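Local coordinates for protein chitinase (Thermococcus chitonophagus, PDB 5XSW) that probably hydrolyses chitin as an endochitinase, this chain being the C-terminal part of a longer protein and carrying bound N-acetylglucosamine-type sugars, at residues F406-V409 and R410-F414. Sequence-based numbering, arbitrary orientation.
Sequences FTVV and RQKFF
Val409 CG1 meets the ring of Phe414 at its edge, close to the ring plane, 4.4 Å from CE2, and lies almost as near CD2 of Phe413. With CG1 anti to the backbone N (chi1 172°), this one methyl reaches both aromatics just where the helix stops. The turn illustrates how a helix can finish with its backbone bonds intact: successive i to i+4 bonds run on until Phe413 N donates to Val409 O at 2.9 Å, and Phe413 is then the first residue to depart from helical angles. Lys412 N, bonded to Val408 O at 2.8 Å, also makes a weak second bond to Val409 O. One turn apart on the helix surface, Thr407 and Gln411 run side by side in the same direction, Thr407 CG2 resting 3.4 Å from Gln411 NE2. Thr407 OG1 instead bonds back to Glu403 O. Lys412 crosses Val408 at a slant, its CG 3.9 Å from Val408 CG1; a bend at chi2 (-67°) then carries the chain on toward Asp276, with which NZ forms a salt bridge. At the end of helix 399-412, Val408 and Phe413 pack against helix 288-311, Phe406 is sunk between helices 421-439 and 449-461, and Phe414 meets Trp464 edge-to-face while its backbone bonds to Ile267.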
loop_
_atom_site.group_PDB
_atom_site.type_symbol
_atom_site.label_atom_id
_atom_site.label_comp_id
_atom_site.label_asym_id
_atom_site.label_seq_id
_atom_site.Cartn_x
_atom_site.Cartn_y
_atom_site.Cartn_z
ATOM N N PHE A 406 -7.159 17.574 20.734
ATOM C CA PHE A 406 -7.333 16.230 21.261
ATOM C C PHE A 406 -8.608 15.512 20.793
ATOM O O PHE A 406 -8.595 14.307 20.693
ATOM C CB PHE A 406 -7.280 16.220 22.806
ATOM C CG PHE A 406 -5.898 16.384 23.335
ATOM C CD1 PHE A 406 -5.025 15.310 23.349
ATOM C CD2 PHE A 406 -5.436 17.623 23.758
ATOM C CE1 PHE A 406 -3.703 15.443 23.809
ATOM C CE2 PHE A 406 -4.100 17.762 24.219
ATOM C CZ PHE A 406 -3.238 16.668 24.225
ATOM N N THR A 407 -9.689 16.251 20.513
ATOM C CA THR A 407 -10.857 15.678 19.821
ATOM C C THR A 407 -10.469 15.031 18.485
ATOM O O THR A 407 -10.889 13.929 18.186
ATOM C CB THR A 407 -11.923 16.786 19.549
ATOM O OG1 THR A 407 -12.250 17.416 20.792
ATOM C CG2 THR A 407 -13.180 16.227 18.951
ATOM N N VAL A 408 -9.702 15.739 17.675
ATOM C CA VAL A 408 -9.260 15.157 16.395
ATOM C C VAL A 408 -8.384 13.930 16.655
ATOM O O VAL A 408 -8.546 12.837 16.035
ATOM C CB VAL A 408 -8.500 16.204 15.559
ATOM C CG1 VAL A 408 -7.947 15.507 14.256
ATOM C CG2 VAL A 408 -9.483 17.407 15.200
ATOM N N VAL A 409 -7.459 14.046 17.610
ATOM C CA VAL A 409 -6.628 12.866 17.887
ATOM C C VAL A 409 -7.516 11.671 18.265
ATOM O O VAL A 409 -7.335 10.539 17.812
ATOM C CB VAL A 409 -5.593 13.153 18.998
ATOM C CG1 VAL A 409 -4.890 11.844 19.394
ATOM C CG2 VAL A 409 -4.540 14.151 18.445
ATOM N N ARG A 410 -8.507 11.925 19.103
ATOM C CA ARG A 410 -9.393 10.817 19.510
ATOM C C ARG A 410 -10.213 10.250 18.351
ATOM O O ARG A 410 -10.474 9.033 18.299
ATOM C CB ARG A 410 -10.366 11.294 20.595
ATOM C CG ARG A 410 -11.103 10.143 21.279
ATOM C CD ARG A 410 -11.833 10.644 22.504
ATOM N NE ARG A 410 -12.491 9.555 23.232
ATOM C CZ ARG A 410 -13.457 9.744 24.135
ATOM N NH1 ARG A 410 -13.867 10.980 24.426
ATOM N NH2 ARG A 410 -14.009 8.696 24.743
ATOM N N GLN A 411 -10.647 11.117 17.443
ATOM C CA GLN A 411 -11.395 10.667 16.258
ATOM C C GLN A 411 -10.552 9.887 15.265
ATOM O O GLN A 411 -11.038 8.968 14.588
ATOM C CB GLN A 411 -11.982 11.855 15.498
ATOM C CG GLN A 411 -13.111 12.600 16.244
ATOM C CD GLN A 411 -13.494 13.951 15.568
ATOM O OE1 GLN A 411 -12.958 14.318 14.506
ATOM N NE2 GLN A 411 -14.419 14.678 16.193
ATOM N N LYS A 412 -9.300 10.297 15.104
ATOM C CA LYS A 412 -8.515 9.745 13.999
ATOM C C LYS A 412 -7.458 8.682 14.361
ATOM O O LYS A 412 -7.020 7.943 13.478
ATOM C CB LYS A 412 -7.815 10.889 13.261
ATOM C CG LYS A 412 -8.850 12.007 12.854
ATOM C CD LYS A 412 -9.837 11.470 11.794
ATOM C CE LYS A 412 -10.880 12.603 11.388
ATOM N NZ LYS A 412 -11.787 12.032 10.333
ATOM N N PHE A 413 -7.035 8.640 15.622
ATOM C CA PHE A 413 -6.048 7.653 16.047
ATOM C C PHE A 413 -6.522 6.753 17.198
ATOM O O PHE A 413 -7.499 7.058 17.876
ATOM C CB PHE A 413 -4.731 8.380 16.402
ATOM C CG PHE A 413 -4.157 9.144 15.213
ATOM C CD1 PHE A 413 -3.660 8.455 14.102
ATOM C CD2 PHE A 413 -4.144 10.502 15.206
ATOM C CE1 PHE A 413 -3.143 9.127 13.006
ATOM C CE2 PHE A 413 -3.616 11.213 14.124
ATOM C CZ PHE A 413 -3.142 10.548 12.997
ATOM N N PHE A 414 -5.827 5.627 17.361
ATOM C CA PHE A 414 -6.192 4.573 18.326
ATOM C C PHE A 414 -7.440 3.876 17.864
ATOM O O PHE A 414 -8.202 4.364 17.012
ATOM C CB PHE A 414 -6.390 5.099 19.757
ATOM C CG PHE A 414 -5.186 5.794 20.321
ATOM C CD1 PHE A 414 -4.130 5.065 20.821
ATOM C CD2 PHE A 414 -5.136 7.181 20.383
ATOM C CE1 PHE A 414 -2.992 5.716 21.364
ATOM C CE2 PHE A 414 -4.032 7.845 20.907
ATOM C CZ PHE A 414 -2.948 7.110 21.403
#